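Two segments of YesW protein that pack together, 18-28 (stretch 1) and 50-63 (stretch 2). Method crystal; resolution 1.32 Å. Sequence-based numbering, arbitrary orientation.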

# COMPACT_ATOMS: atom_id res chain seq x y z
N ASP A 18 -2.17 10.12 -29.26
CA ASP A 18 -2.60 10.68 -30.54
C ASP A 18 -2.27 12.17 -30.69
O ASP A 18 -2.07 12.65 -31.81
CB ASP A 18 -4.10 10.46 -30.75
CG ASP A 18 -4.45 9.01 -31.01
OD1 ASP A 18 -3.56 8.24 -31.45
OD2 ASP A 18 -5.62 8.63 -30.78
N GLY A 19 -2.22 12.88 -29.57
CA GLY A 19 -1.97 14.33 -29.58
C GLY A 19 -0.52 14.72 -29.37
O GLY A 19 -0.21 15.90 -29.16
N GLY A 20 0.37 13.74 -29.43
CA GLY A 20 1.79 13.97 -29.20
C GLY A 20 2.31 13.15 -28.03
O GLY A 20 1.64 12.23 -27.55
N ILE A 21 3.51 13.48 -27.57
CA ILE A 21 4.14 12.74 -26.49
C ILE A 21 3.81 13.39 -25.15
O ILE A 21 4.14 14.55 -24.91
CB ILE A 21 5.67 12.64 -26.68
CG1 ILE A 21 6.02 12.13 -28.09
CG2 ILE A 21 6.31 11.79 -25.58
CD1 ILE A 21 5.41 10.78 -28.46
N PHE A 22 3.11 12.65 -24.29
CA PHE A 22 2.82 13.12 -22.94
C PHE A 22 4.01 12.82 -22.04
O PHE A 22 4.45 11.68 -21.93
CB PHE A 22 1.56 12.46 -22.39
CG PHE A 22 1.23 12.89 -20.99
CD1 PHE A 22 0.42 14.00 -20.76
CD2 PHE A 22 1.74 12.19 -19.90
CE1 PHE A 22 0.12 14.40 -19.46
CE2 PHE A 22 1.44 12.59 -18.61
CZ PHE A 22 0.64 13.69 -18.39
N VAL A 23 4.52 13.87 -21.39
CA VAL A 23 5.69 13.77 -20.52
C VAL A 23 5.29 14.21 -19.12
O VAL A 23 4.64 15.24 -18.95
CB VAL A 23 6.86 14.66 -21.04
CG1 VAL A 23 8.10 14.50 -20.19
CG2 VAL A 23 7.19 14.35 -22.51
N SER A 24 5.64 13.43 -18.10
CA SER A 24 5.43 13.87 -16.72
C SER A 24 6.58 13.43 -15.83
O SER A 24 7.35 12.53 -16.16
CB SER A 24 4.04 13.49 -16.15
OG SER A 24 4.01 12.17 -15.62
N TRP A 25 6.72 14.13 -14.70
CA TRP A 25 7.85 13.92 -13.82
C TRP A 25 7.52 14.37 -12.40
O TRP A 25 6.47 14.98 -12.16
CB TRP A 25 9.11 14.63 -14.35
CG TRP A 25 8.99 16.13 -14.46
CD1 TRP A 25 9.35 17.06 -13.52
CD2 TRP A 25 8.47 16.88 -15.57
NE1 TRP A 25 9.10 18.33 -13.98
CE2 TRP A 25 8.56 18.25 -15.23
CE3 TRP A 25 7.94 16.52 -16.82
CZ2 TRP A 25 8.12 19.26 -16.10
CZ3 TRP A 25 7.51 17.53 -17.68
CH2 TRP A 25 7.60 18.89 -17.31
N ARG A 26 8.42 14.07 -11.48
CA ARG A 26 8.20 14.35 -10.06
C ARG A 26 8.57 15.77 -9.68
O ARG A 26 9.55 16.33 -10.18
CB ARG A 26 9.05 13.43 -9.21
CG ARG A 26 8.70 11.97 -9.30
CD ARG A 26 9.77 11.12 -8.66
NE ARG A 26 9.35 9.74 -8.53
CZ ARG A 26 10.17 8.68 -8.58
NH1 ARG A 26 11.47 8.82 -8.81
NH2 ARG A 26 9.66 7.47 -8.41
N PHE A 27 7.77 16.32 -8.78
CA PHE A 27 8.15 17.46 -7.96
C PHE A 27 8.63 16.83 -6.65
O PHE A 27 7.84 16.24 -5.92
CB PHE A 27 6.92 18.35 -7.78
CG PHE A 27 7.15 19.63 -7.00
CD1 PHE A 27 8.33 20.37 -7.11
CD2 PHE A 27 6.13 20.12 -6.19
CE1 PHE A 27 8.49 21.57 -6.39
CE2 PHE A 27 6.28 21.31 -5.47
CZ PHE A 27 7.45 22.03 -5.58
N LEU A 28 9.93 16.92 -6.39
CA LEU A 28 10.55 16.20 -5.28
C LEU A 28 10.41 16.95 -3.97
O LEU A 28 10.44 18.19 -3.95
CB LEU A 28 12.04 15.93 -5.57
CG LEU A 28 12.32 15.03 -6.78
CD1 LEU A 28 13.79 15.09 -7.15
CD2 LEU A 28 11.90 13.57 -6.53
N PRO A 50 10.67 28.51 -18.60
CA PRO A 50 10.54 27.41 -17.65
C PRO A 50 9.09 27.18 -17.22
O PRO A 50 8.35 28.14 -16.97
CB PRO A 50 11.39 27.87 -16.47
CG PRO A 50 12.44 28.71 -17.10
CD PRO A 50 11.72 29.46 -18.18
N VAL A 51 8.68 25.91 -17.16
CA VAL A 51 7.32 25.57 -16.78
C VAL A 51 7.25 25.24 -15.30
O VAL A 51 8.25 24.85 -14.69
CB VAL A 51 6.73 24.40 -17.63
CG1 VAL A 51 6.70 24.76 -19.11
CG2 VAL A 51 7.49 23.09 -17.40
N LYS A 52 6.07 25.42 -14.72
CA LYS A 52 5.85 25.13 -13.32
C LYS A 52 5.30 23.72 -13.16
O LYS A 52 5.89 22.90 -12.46
CB LYS A 52 4.91 26.16 -12.68
CG LYS A 52 4.77 26.01 -11.18
CD LYS A 52 3.80 27.01 -10.58
CE LYS A 52 3.39 26.58 -9.18
NZ LYS A 52 2.44 27.53 -8.54
N THR A 53 4.18 23.42 -13.83
CA THR A 53 3.55 22.11 -13.70
C THR A 53 4.44 21.00 -14.23
O THR A 53 5.21 21.20 -15.19
CB THR A 53 2.16 22.06 -14.37
OG1 THR A 53 1.46 20.91 -13.92
CG2 THR A 53 2.29 22.02 -15.89
N THR A 54 4.35 19.82 -13.62
CA THR A 54 5.25 18.72 -13.96
C THR A 54 4.67 17.74 -14.98
O THR A 54 4.90 16.53 -14.91
CB THR A 54 5.87 18.01 -12.72
OG1 THR A 54 4.87 17.29 -12.00
CG2 THR A 54 6.53 19.01 -11.79
N ASN A 55 3.90 18.27 -15.92
CA ASN A 55 3.54 17.53 -17.12
C ASN A 55 3.58 18.45 -18.34
O ASN A 55 3.43 19.67 -18.23
CB ASN A 55 2.21 16.75 -16.99
CG ASN A 55 0.99 17.64 -16.82
OD1 ASN A 55 1.07 18.84 -16.54
ND2 ASN A 55 -0.17 17.02 -16.96
N TYR A 56 3.82 17.86 -19.51
CA TYR A 56 4.05 18.61 -20.73
C TYR A 56 3.66 17.75 -21.91
O TYR A 56 3.98 16.56 -21.94
CB TYR A 56 5.53 18.99 -20.81
CG TYR A 56 5.85 19.97 -21.92
CD1 TYR A 56 5.80 21.34 -21.69
CD2 TYR A 56 6.21 19.52 -23.19
CE1 TYR A 56 6.10 22.24 -22.71
CE2 TYR A 56 6.51 20.41 -24.21
CZ TYR A 56 6.45 21.77 -23.96
OH TYR A 56 6.74 22.67 -24.96
N VAL A 57 2.97 18.33 -22.88
CA VAL A 57 2.64 17.60 -24.10
C VAL A 57 3.50 18.11 -25.26
O VAL A 57 3.41 19.29 -25.63
CB VAL A 57 1.12 17.68 -24.43
CG1 VAL A 57 0.81 16.96 -25.75
CG2 VAL A 57 0.30 17.07 -23.31
N ASP A 58 4.35 17.24 -25.78
CA ASP A 58 5.19 17.55 -26.94
C ASP A 58 4.52 17.06 -28.21
O ASP A 58 4.53 15.87 -28.53
CB ASP A 58 6.59 16.92 -26.78
CG ASP A 58 7.51 17.20 -27.97
OD1 ASP A 58 7.23 18.12 -28.78
OD2 ASP A 58 8.53 16.50 -28.08
N LYS A 59 3.92 18.00 -28.94
CA LYS A 59 3.20 17.71 -30.18
C LYS A 59 4.12 17.23 -31.31
O LYS A 59 3.67 16.55 -32.23
CB LYS A 59 2.41 18.94 -30.63
CG LYS A 59 1.18 19.22 -29.79
CD LYS A 59 0.57 20.57 -30.14
CE LYS A 59 -0.58 20.92 -29.20
NZ LYS A 59 -0.12 21.18 -27.80
N ASN A 60 5.40 17.57 -31.22
CA ASN A 60 6.37 17.27 -32.28
C ASN A 60 7.20 16.00 -32.04
O ASN A 60 7.98 15.60 -32.91
CB ASN A 60 7.29 18.47 -32.52
CG ASN A 60 6.54 19.70 -33.00
OD1 ASN A 60 5.50 19.60 -33.65
ND2 ASN A 60 7.08 20.87 -32.67
N GLY A 61 7.04 15.38 -30.87
CA GLY A 61 7.82 14.21 -30.52
C GLY A 61 7.41 12.95 -31.27
O GLY A 61 6.29 12.87 -31.79
N SER A 62 8.31 11.98 -31.32
CA SER A 62 8.04 10.71 -31.98
C SER A 62 8.36 9.52 -31.07
O SER A 62 8.91 9.69 -29.98
CB SER A 62 8.84 10.61 -33.29
OG SER A 62 10.18 10.22 -33.04
N ALA A 63 8.04 8.32 -31.54
CA ALA A 63 8.29 7.09 -30.79
C ALA A 63 9.78 6.85 -30.52
O ALA A 63 10.14 6.15 -29.57
CB ALA A 63 7.69 5.89 -31.52

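Antiparallel strands satisfy their backbone polar groups in alternation, and the pairing of strands 20-24 and 55-58 in YesW illustrates the rule. At the hydrogen-bonded pairs each residue both gives and receives: I21 N donates to D58 O and D58 N to I21 O, each at 2.8 Å and nearly straight at 165°. Two residues on, V23 N reaches Y56 O and Y56 N returns to V23 O, again at 2.8 Å but more bent. Between them, F22 and V57 exchange no backbone hydrogen bonds; instead their side chains share one face of the sheet, F22 CD1 lying 4.0 Å from V57 CG2. The carbonyls also accept CA-H contacts, the shortest from N55 CA to V23 O at 3.1 Å.

The ladder outlasts the strands. W25 N donates to T54 O at 3.0 Å, but the reciprocal donor is a side chain: T54 OG1 gives its hydrogen to W25 O at 2.8 Å. The same threonine sets its CB 3.6 Å from the centroid of the W25 five-membered ring, over the face.

At the other end, D58 O, already taken by I21 N, receives only a weak bond from G61 N (3.5 Å) across a type I turn, while D58 OD1 accepts N60 N at 3.1 Å. D58 OD2 is satisfied elsewhere in the structure.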